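PDB 4QAS: CT263 from Chlamydia trachomatis, which probably hydrolyses the N-glycosidic bond of a futalosine-type nucleoside, as an MTAN-like nucleosidase serving menaquinone synthesis through the futalosine pathway. Local coordinates for residues Phe7-Ile12 against Leu71-Gly76; Pro86-Tyr91 against Val181-Lys186; Ser95-Thr100 against Gln121-Arg126. The protein carries 1 engineered substitution. All blocks are in the same frame, centred on the assembly; numbering follows the deposited sequence.

Contact 1: residues Phe7-Ile12 against Leu71-Gly76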
loop_
_atom_site.group_PDB
_atom_site.type_symbol
_atom_site.label_atom_id
_atom_site.label_comp_id
_atom_site.label_asym_id
_atom_site.label_seq_id
_atom_site.Cartn_x
_atom_site.Cartn_y
_atom_site.Cartn_z
ATOM N N PHE A 7 19.097 1.482 -3.298
ATOM C CA PHE A 7 18.721 1.544 -1.892
ATOM C C PHE A 7 18.112 0.217 -1.465
ATOM O O PHE A 7 17.156 -0.259 -2.081
ATOM C CB PHE A 7 17.735 2.672 -1.616
ATOM C CG PHE A 7 17.486 2.897 -0.153
ATOM C CD1 PHE A 7 18.361 3.671 0.595
ATOM C CD2 PHE A 7 16.411 2.310 0.481
ATOM C CE1 PHE A 7 18.154 3.872 1.941
ATOM C CE2 PHE A 7 16.201 2.514 1.842
ATOM C CZ PHE A 7 17.085 3.295 2.560
ATOM N N LYS A 8 18.645 -0.360 -0.391
ATOM C CA LYS A 8 18.304 -1.717 0.026
ATOM C C LYS A 8 17.630 -1.653 1.386
ATOM O O LYS A 8 18.266 -1.285 2.382
ATOM C CB LYS A 8 19.567 -2.585 0.070
ATOM C CG LYS A 8 20.307 -2.692 -1.265
ATOM C CD LYS A 8 21.524 -3.598 -1.115
ATOM C CE LYS A 8 22.423 -3.594 -2.337
ATOM N NZ LYS A 8 23.519 -4.596 -2.178
ATOM N N LEU A 9 16.367 -2.052 1.428
ATOM C CA LEU A 9 15.523 -1.912 2.599
ATOM C C LEU A 9 15.097 -3.301 3.038
ATOM O O LEU A 9 14.535 -4.056 2.233
ATOM C CB LEU A 9 14.315 -1.060 2.233
ATOM C CG LEU A 9 13.280 -0.830 3.324
ATOM C CD1 LEU A 9 13.872 -0.380 4.649
ATOM C CD2 LEU A 9 12.252 0.195 2.836
ATOM N N LEU A 10 15.385 -3.638 4.294
ATOM C CA LEU A 10 14.981 -4.909 4.891
ATOM C C LEU A 10 13.809 -4.634 5.826
ATOM O O LEU A 10 13.935 -3.830 6.763
ATOM C CB LEU A 10 16.129 -5.523 5.680
ATOM C CG LEU A 10 15.807 -6.835 6.407
ATOM C CD1 LEU A 10 15.388 -7.928 5.414
ATOM C CD2 LEU A 10 16.983 -7.281 7.228
ATOM N N LEU A 11 12.697 -5.311 5.596
ATOM C CA LEU A 11 11.569 -5.310 6.516
ATOM C C LEU A 11 11.580 -6.593 7.322
ATOM O O LEU A 11 11.717 -7.691 6.758
ATOM C CB LEU A 11 10.258 -5.262 5.746
ATOM C CG LEU A 11 10.125 -4.121 4.748
ATOM C CD1 LEU A 11 8.741 -4.152 4.076
ATOM C CD2 LEU A 11 10.356 -2.746 5.323
ATOM N N ILE A 12 11.451 -6.460 8.641
ATOM C CA ILE A 12 11.497 -7.584 9.564
ATOM C C ILE A 12 10.188 -7.608 10.321
ATOM O O ILE A 12 9.828 -6.633 11.002
ATOM C CB ILE A 12 12.682 -7.500 10.532
ATOM C CG1 ILE A 12 13.995 -7.404 9.761
ATOM C CG2 ILE A 12 12.700 -8.716 11.421
ATOM C CD1 ILE A 12 15.156 -7.009 10.604
ATOM N N LEU A 71 18.879 0.254 5.464
ATOM C CA LEU A 71 17.938 0.523 6.537
ATOM C C LEU A 71 17.223 -0.776 6.831
ATOM O O LEU A 71 16.894 -1.525 5.900
ATOM C CB LEU A 71 16.907 1.578 6.110
ATOM C CG LEU A 71 15.817 1.939 7.125
ATOM C CD1 LEU A 71 16.375 2.530 8.419
ATOM C CD2 LEU A 71 14.848 2.924 6.496
ATOM N N TRP A 72 16.995 -1.039 8.112
ATOM C CA TRP A 72 16.050 -2.054 8.550
ATOM C C TRP A 72 14.821 -1.367 9.142
ATOM O O TRP A 72 14.953 -0.395 9.891
ATOM C CB TRP A 72 16.641 -2.926 9.658
ATOM C CG TRP A 72 17.816 -3.795 9.348
ATOM C CD1 TRP A 72 18.584 -3.802 8.222
ATOM C CD2 TRP A 72 18.368 -4.781 10.215
ATOM N NE1 TRP A 72 19.571 -4.751 8.336
ATOM C CE2 TRP A 72 19.461 -5.364 9.557
ATOM C CE3 TRP A 72 18.012 -5.242 11.489
ATOM C CZ2 TRP A 72 20.227 -6.374 10.132
ATOM C CZ3 TRP A 72 18.770 -6.243 12.066
ATOM C CH2 TRP A 72 19.865 -6.803 11.389
ATOM N N ILE A 73 13.632 -1.894 8.860
ATOM C CA ILE A 73 12.404 -1.504 9.537
ATOM C C ILE A 73 11.804 -2.746 10.159
ATOM O O ILE A 73 11.465 -3.705 9.442
ATOM C CB ILE A 73 11.406 -0.841 8.579
ATOM C CG1 ILE A 73 12.015 0.420 7.963
ATOM C CG2 ILE A 73 10.123 -0.509 9.335
ATOM C CD1 ILE A 73 11.117 1.108 6.962
ATOM N N ASN A 74 11.666 -2.733 11.484
ATOM C CA ASN A 74 10.891 -3.755 12.172
ATOM C C ASN A 74 9.484 -3.225 12.319
ATOM O O ASN A 74 9.270 -2.214 12.992
ATOM C CB ASN A 74 11.509 -4.016 13.540
ATOM C CG ASN A 74 10.656 -4.883 14.420
ATOM O OD1 ASN A 74 10.597 -4.648 15.644
ATOM N ND2 ASN A 74 10.012 -5.897 13.852
ATOM N N ALA A 75 8.536 -3.874 11.689
ATOM C CA ALA A 75 7.141 -3.510 11.819
ATOM C C ALA A 75 6.428 -4.632 12.545
ATOM O O ALA A 75 6.655 -5.807 12.260
ATOM C CB ALA A 75 6.521 -3.306 10.449
ATOM N N GLY A 76 5.576 -4.285 13.518
ATOM C CA GLY A 76 4.887 -5.350 14.224
ATOM C C GLY A 76 3.784 -4.841 15.128
ATOM O O GLY A 76 3.503 -3.645 15.205
#
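Leu-10 CG stands anti to its backbone N (chi1 177°), while Trp-72 CG lies beside its own N (chi1 -65°). Asn-74 CG is anti to its backbone N (chi1 170°), which turns ND2 toward Ile-12 O. Leu-10 and Trp-72 run side by side on one face of a parallel strand pair. Leu-10 CD2 sits over a face of the indole, 3.8 Å from the centroid of the Trp-72 five-membered ring, in a CH-pi contact. Ile-12 CD1 approaches Trp-72 CE3 obliquely at 3.5 Å. Ile-147 of helix 144-153 covers both Ile-12 and Trp-72. On the other face Leu-9 CD1 meets Ile-73 CG1 at 3.9 Å, and helix 180-197 packs there on Leu-11 and Ile-73.

Leu-10 N donates almost straight to Leu-71 O, and Leu-10 O accepts Ile-73 N at 2.9 Å. Ile-12 N continues the ladder to Ile-73 O. Ala-75 N reaches Ile-12 O in the carbonyl plane at 3.1 Å. Asn-74 ND2 reaches Ile-12 O from above that plane at 2.9 Å. Asn-74 OD1 accepts from Lys-162 NZ. Both ends of this buried amide are thus held, which fixes its rotation, and the lysine charge would probably polarise it and strengthen its N-H donor.

Contact 2: residues Pro86-Tyr91 against Val181-Lys186. With SO4 (sulfate ion), chain C.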
loop_
_atom_site.group_PDB
_atom_site.type_symbol
_atom_site.label_atom_id
_atom_site.label_comp_id
_atom_site.label_asym_id
_atom_site.label_seq_id
_atom_site.Cartn_x
_atom_site.Cartn_y
_atom_site.Cartn_z
ATOM N N PRO A 86 -4.648 4.472 22.455
ATOM C CA PRO A 86 -5.768 3.820 21.785
ATOM C C PRO A 86 -5.257 2.629 20.989
ATOM O O PRO A 86 -4.084 2.579 20.615
ATOM C CB PRO A 86 -6.311 4.908 20.853
ATOM C CG PRO A 86 -5.109 5.704 20.520
ATOM C CD PRO A 86 -4.248 5.714 21.765
ATOM N N LEU A 87 -6.127 1.654 20.745
ATOM C CA LEU A 87 -5.788 0.525 19.885
ATOM C C LEU A 87 -5.874 0.888 18.399
ATOM O O LEU A 87 -6.492 1.881 18.000
ATOM C CB LEU A 87 -6.688 -0.671 20.181
ATOM C CG LEU A 87 -6.662 -1.135 21.638
ATOM C CD1 LEU A 87 -7.375 -2.451 21.750
ATOM C CD2 LEU A 87 -5.237 -1.271 22.149
ATOM N N LEU A 88 -5.225 0.058 17.570
ATOM C CA LEU A 88 -5.229 0.229 16.111
ATOM C C LEU A 88 -4.546 1.518 15.690
ATOM O O LEU A 88 -4.859 2.082 14.636
ATOM C CB LEU A 88 -6.630 0.123 15.506
ATOM C CG LEU A 88 -7.115 -1.318 15.488
ATOM C CD1 LEU A 88 -8.616 -1.361 15.317
ATOM C CD2 LEU A 88 -6.448 -2.084 14.369
ATOM N N LYS A 89 -3.601 1.996 16.486
ATOM C CA LYS A 89 -2.856 3.214 16.194
ATOM C C LYS A 89 -1.396 2.861 15.936
ATOM O O LYS A 89 -0.791 2.085 16.680
ATOM C CB LYS A 89 -2.954 4.203 17.347
ATOM C CG LYS A 89 -2.277 5.523 17.088
ATOM C CD LYS A 89 -2.667 6.576 18.082
ATOM C CE LYS A 89 -1.880 7.830 17.869
ATOM N NZ LYS A 89 -2.218 8.495 16.591
ATOM N N THR A 90 -0.824 3.443 14.897
ATOM C CA THR A 90 0.531 3.159 14.475
ATOM C C THR A 90 1.474 4.199 15.052
ATOM O O THR A 90 1.229 5.400 14.919
ATOM C CB THR A 90 0.577 3.184 12.954
ATOM O OG1 THR A 90 -0.497 2.369 12.460
ATOM C CG2 THR A 90 1.923 2.704 12.469
ATOM N N TYR A 91 2.541 3.738 15.686
ATOM C CA TYR A 91 3.563 4.586 16.267
ATOM C C TYR A 91 4.906 4.238 15.659
ATOM O O TYR A 91 5.123 3.130 15.173
ATOM C CB TYR A 91 3.663 4.345 17.772
ATOM C CG TYR A 91 2.459 4.762 18.544
ATOM C CD1 TYR A 91 1.396 3.902 18.760
ATOM C CD2 TYR A 91 2.391 6.032 19.115
ATOM C CE1 TYR A 91 0.308 4.284 19.502
ATOM C CE2 TYR A 91 1.302 6.422 19.872
ATOM C CZ TYR A 91 0.248 5.546 20.059
ATOM O OH TYR A 91 -0.870 5.880 20.807
ATOM N N VAL A 181 -5.859 -9.093 10.760
ATOM C CA VAL A 181 -5.846 -8.522 9.410
ATOM C C VAL A 181 -5.825 -6.998 9.472
ATOM O O VAL A 181 -5.004 -6.352 8.800
ATOM C CB VAL A 181 -7.016 -9.057 8.565
ATOM C CG1 VAL A 181 -7.111 -8.303 7.224
ATOM C CG2 VAL A 181 -6.798 -10.544 8.287
ATOM N N LYS A 182 -6.715 -6.392 10.278
ATOM C CA LYS A 182 -6.734 -4.936 10.417
ATOM C C LYS A 182 -5.397 -4.422 10.901
ATOM O O LYS A 182 -4.911 -3.383 10.440
ATOM C CB LYS A 182 -7.823 -4.508 11.415
ATOM C CG LYS A 182 -9.234 -4.508 10.860
ATOM C CD LYS A 182 -10.205 -3.943 11.891
ATOM C CE LYS A 182 -11.639 -4.075 11.433
ATOM N NZ LYS A 182 -12.582 -3.630 12.489
ATOM N N LEU A 183 -4.810 -5.112 11.870
ATOM C CA LEU A 183 -3.543 -4.666 12.429
ATOM C C LEU A 183 -2.426 -4.756 11.392
ATOM O O LEU A 183 -1.620 -3.838 11.261
ATOM C CB LEU A 183 -3.228 -5.485 13.682
ATOM C CG LEU A 183 -4.146 -5.226 14.874
ATOM C CD1 LEU A 183 -4.036 -6.417 15.837
ATOM C CD2 LEU A 183 -3.746 -3.920 15.495
ATOM N N SER A 184 -2.359 -5.858 10.669
ATOM C CA SER A 184 -1.357 -6.018 9.627
ATOM C C SER A 184 -1.530 -4.969 8.534
ATOM O O SER A 184 -0.542 -4.458 7.988
ATOM C CB SER A 184 -1.488 -7.428 9.079
ATOM O OG SER A 184 -0.531 -7.720 8.066
ATOM N N GLN A 185 -2.778 -4.626 8.217
ATOM C CA GLN A 185 -3.053 -3.600 7.225
ATOM C C GLN A 185 -2.516 -2.246 7.669
ATOM O O GLN A 185 -1.989 -1.489 6.842
ATOM C CB GLN A 185 -4.555 -3.558 6.920
ATOM C CG GLN A 185 -4.924 -2.567 5.871
ATOM C CD GLN A 185 -4.424 -2.951 4.505
ATOM O OE1 GLN A 185 -4.179 -4.135 4.214
ATOM N NE2 GLN A 185 -4.285 -1.965 3.615
ATOM N N LYS A 186 -2.643 -1.912 8.960
ATOM C CA LYS A 186 -2.065 -0.659 9.452
ATOM C C LYS A 186 -0.569 -0.616 9.216
ATOM O O LYS A 186 -0.019 0.427 8.859
ATOM C CB LYS A 186 -2.346 -0.469 10.941
ATOM C CG LYS A 186 -3.785 -0.214 11.305
ATOM C CD LYS A 186 -4.328 1.094 10.741
ATOM C CE LYS A 186 -3.709 2.318 11.391
ATOM N NZ LYS A 186 -4.311 3.582 10.865
HETATM S S SO4 C . -12.139 0.168 11.649
HETATM O O1 SO4 C . -11.763 1.580 11.711
HETATM O O2 SO4 C . -11.195 -0.541 10.786
HETATM O O3 SO4 C . -12.087 -0.423 12.983
HETATM O O4 SO4 C . -13.495 0.043 11.116
HETATM O O HOH W 1 -0.766 2.986 9.679
HETATM O O HOH W 2 -2.731 5.216 13.230
#
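The C-terminal helix 180-197 packs its first turns against the loop that leads into strand 90-99. The helix meets loop residue Leu-88 and the first strand residue, Thr-90, in the alpha/beta domain, close to the subunit interface. The loop is fixed from the side of strand 158-167, where Ser-164 OG bonds to both Pro-86 O and Lys-89 N.

Leu-88 has a left-handed backbone (phi 64°). Its CG lies beside the backbone N, and CD2 reaches over to the helix. Leu-88 CD2 meets Leu-183 CD2 at 3.5 Å, tighter than usual van der Waals contact. The two leucine side chains cross at about a right angle. Lys-182 CB touches Leu-88 CD2 more loosely, at 4.1 Å.

Lys-186 does not extend. Its chain bends at chi2 (-64°) and again at chi3 (-69°), so CE is brought up to the loop. Lys-186 CE comes 3.5 Å from Leu-88 O and lies close to Thr-90 OG1 as well. The direct contact here is by carbon, and water carries the polar link. One water takes a bond from Thr-90 N at 3.1 Å and a weak one from Lys-186 NZ. Another donates to Lys-186 O at 2.8 Å and is also hydrogen-bonded to Thr-90 OG1.

Lys-182 is extended beyond CG, away from the loop. Lys-182 NZ donates to O3 of a sulfate at 3.3 Å. The sulfate probably comes from the crystallisation liquor, and it also binds Glu-41 N of the second subunit. Gln-185, on the same helix, donates to Leu-25 O of the second subunit. A C-terminal helix laid over the central sheet in this way fits the three-layer alpha/beta fold of the MTAN and nucleoside phosphorylase family.

Contact 3: residues Ser95-Thr100 against Gln121-Arg126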
loop_
_atom_site.group_PDB
_atom_site.type_symbol
_atom_site.label_atom_id
_atom_site.label_comp_id
_atom_site.label_asym_id
_atom_site.label_seq_id
_atom_site.Cartn_x
_atom_site.Cartn_y
_atom_site.Cartn_z
ATOM N N SER A 95 12.920 4.706 21.532
ATOM C CA SER A 95 13.866 3.804 22.166
ATOM C C SER A 95 13.135 2.526 22.532
ATOM O O SER A 95 11.921 2.514 22.745
ATOM C CB SER A 95 14.547 4.432 23.385
ATOM O OG SER A 95 13.647 4.481 24.461
ATOM N N VAL A 96 13.900 1.445 22.570
ATOM C CA VAL A 96 13.395 0.138 22.928
ATOM C C VAL A 96 14.232 -0.405 24.082
ATOM O O VAL A 96 15.475 -0.322 24.059
ATOM C CB VAL A 96 13.383 -0.807 21.716
ATOM C CG1 VAL A 96 14.769 -0.944 21.087
ATOM C CG2 VAL A 96 12.784 -2.137 22.093
ATOM N N LYS A 97 13.561 -0.933 25.087
ATOM C CA LYS A 97 14.191 -1.517 26.269
ATOM C C LYS A 97 13.879 -3.000 26.275
ATOM O O LYS A 97 12.716 -3.379 26.120
ATOM C CB LYS A 97 13.548 -0.958 27.548
ATOM C CG LYS A 97 13.792 0.494 27.895
ATOM C CD LYS A 97 13.222 0.812 29.290
ATOM C CE LYS A 97 11.712 0.576 29.365
ATOM N NZ LYS A 97 11.116 0.916 30.688
ATOM N N GLU A 98 14.885 -3.845 26.489
ATOM C CA GLU A 98 14.636 -5.229 26.879
ATOM C C GLU A 98 14.548 -5.251 28.392
ATOM O O GLU A 98 15.404 -4.671 29.084
ATOM C CB GLU A 98 15.753 -6.156 26.411
ATOM C CG GLU A 98 15.523 -7.647 26.741
ATOM C CD GLU A 98 14.491 -8.325 25.833
ATOM O OE1 GLU A 98 14.445 -8.004 24.630
ATOM O OE2 GLU A 98 13.722 -9.188 26.314
ATOM N N LEU A 99 13.554 -5.936 28.913
ATOM C CA LEU A 99 13.392 -6.060 30.346
ATOM C C LEU A 99 13.353 -7.538 30.702
ATOM O O LEU A 99 12.609 -8.317 30.086
ATOM C CB LEU A 99 12.100 -5.380 30.786
ATOM C CG LEU A 99 11.702 -5.528 32.237
ATOM C CD1 LEU A 99 12.695 -4.881 33.167
ATOM C CD2 LEU A 99 10.316 -4.913 32.457
ATOM N N THR A 100 14.133 -7.915 31.733
ATOM C CA THR A 100 14.155 -9.250 32.328
ATOM C C THR A 100 13.408 -9.195 33.656
ATOM O O THR A 100 13.953 -8.701 34.654
ATOM C CB THR A 100 15.601 -9.721 32.544
ATOM O OG1 THR A 100 16.242 -9.790 31.267
ATOM C CG2 THR A 100 15.636 -11.089 33.216
ATOM N N GLN A 121 7.569 4.843 23.226
ATOM C CA GLN A 121 8.617 3.981 23.764
ATOM C C GLN A 121 8.131 2.548 23.794
ATOM O O GLN A 121 6.931 2.283 23.947
ATOM C CB GLN A 121 8.987 4.395 25.180
ATOM C CG GLN A 121 9.740 5.728 25.227
ATOM C CD GLN A 121 10.119 6.156 26.637
ATOM O OE1 GLN A 121 9.372 5.931 27.589
ATOM N NE2 GLN A 121 11.288 6.781 26.773
ATOM N N LEU A 122 9.061 1.621 23.576
ATOM C CA LEU A 122 8.764 0.200 23.433
ATOM C C LEU A 122 9.571 -0.562 24.472
ATOM O O LEU A 122 10.739 -0.256 24.705
ATOM C CB LEU A 122 9.175 -0.271 22.061
ATOM C CG LEU A 122 8.900 -1.734 21.732
ATOM C CD1 LEU A 122 7.393 -2.058 21.776
ATOM C CD2 LEU A 122 9.481 -2.046 20.400
ATOM N N THR A 123 8.941 -1.539 25.114
ATOM C CA THR A 123 9.626 -2.512 25.945
ATOM C C THR A 123 9.405 -3.878 25.336
ATOM O O THR A 123 8.278 -4.208 24.968
ATOM C CB THR A 123 9.079 -2.499 27.355
ATOM O OG1 THR A 123 9.344 -1.226 27.930
ATOM C CG2 THR A 123 9.750 -3.542 28.224
ATOM N N SER A 124 10.475 -4.660 25.247
ATOM C CA SER A 124 10.438 -6.015 24.709
ATOM C C SER A 124 10.604 -6.986 25.857
ATOM O O SER A 124 11.513 -6.830 26.674
ATOM C CB SER A 124 11.572 -6.262 23.712
ATOM O OG SER A 124 11.471 -5.400 22.592
ATOM N N VAL A 125 9.719 -7.972 25.919
ATOM C CA VAL A 125 9.826 -9.015 26.925
ATOM C C VAL A 125 9.543 -10.359 26.276
ATOM O O VAL A 125 8.759 -10.453 25.329
ATOM C CB VAL A 125 8.869 -8.765 28.102
ATOM C CG1 VAL A 125 9.328 -7.555 28.918
ATOM C CG2 VAL A 125 7.480 -8.601 27.601
ATOM N N ARG A 126 10.169 -11.401 26.816
ATOM C CA ARG A 126 10.089 -12.720 26.200
ATOM C C ARG A 126 8.676 -13.277 26.289
ATOM O O ARG A 126 8.139 -13.796 25.305
ATOM C CB ARG A 126 11.115 -13.647 26.856
ATOM C CG ARG A 126 12.550 -13.122 26.724
ATOM C CD ARG A 126 13.565 -13.895 27.557
ATOM N NE ARG A 126 13.650 -13.401 28.932
ATOM C CZ ARG A 126 13.111 -13.989 29.996
ATOM N NH1 ARG A 126 12.432 -15.127 29.884
ATOM N NH2 ARG A 126 13.265 -13.438 31.188
HETATM O O HOH W 3 12.860 7.077 24.174
HETATM O O HOH W 4 11.742 2.295 25.861
HETATM O O HOH W 5 14.887 -10.766 28.946
HETATM O O HOH W 6 11.788 -10.749 29.283
#
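Backbone hydrogen bonds tie the end of strand 90-99 to strand 119-124 as parallel neighbours. Ser-95 O accepts Leu-122 N at 3.1 Å, and Lys-97 N donates to Leu-122 O. Ser-124 N gives the shortest bond of the ladder, 2.7 Å to Lys-97 O and nearly along the C=O axis. Leu-99 N closes the series on Ser-124 O.

Apolar packing flanks the ladder. Val-96 CG2 lies beside Leu-122 CD2 at 3.7 Å, the two side chains pointing the same way. Met-160 touches both, and helix 144-153 covers Val-96. On the face that carries Lys-97 and Thr-123, Leu-99 CB touches both Thr-123 CG2 and Val-125 CG1.

Buried hydroxyls have partners outside the pair. Ser-124 OG is bonded to Asp-141 OD1 and Phe-145 N, and Ser-95 OG to Glu-108 OE1.

Water bridges both ends. One water donates to Ser-95 OG and accepts from Gln-121 NE2. Another accepts from Arg-126 N and donates to Leu-99 O at 2.7 Å. A third lies in the plane of the Arg-126 guanidinium, at its edge, and accepts from NE at 2.9 Å. It also donates to Glu-98 OE2 and bonds with Thr-100 OG1.

Charge is handled indirectly. Lys-97 bends at chi3 (-61°), so its CE passes Thr-123 OG1 at 3.3 Å, while its NZ makes a long, weak ion pair with Glu-106. Glu-98 bends at chi2 (76°), which brings OE2 to 3.3 Å from Ser-124 O, an acceptor facing an acceptor. Arg-126 NE stands 5.0 Å from Glu-98 OE2. The intervening water joins the two charges, and together with the guanidinium it probably offsets the repulsion between carboxylate and carbonyl.

How the contacts relate
From the N terminus, strand 7-13 is laid down first. The chain then runs through 58 residues, including helix 16-25 and strand 43-49, before strand 71-80 closes contact 1. Contacts 2 and 3 open later, so both are in series with contact 1. Contact 2 opens at residues 86-91 and closes only in helix 180-197. Contact 3 opens and closes within that span, after a short excursion through strand 106-110. Contacts 2 and 3 share strand 90-99, one near its start and one at its end, with centres about 20 Å apart. Contacts 1 and 3 join strands of one mixed sheet on opposite sides of the chain's centre. Contact 2 ties the C-terminal helix to that sheet.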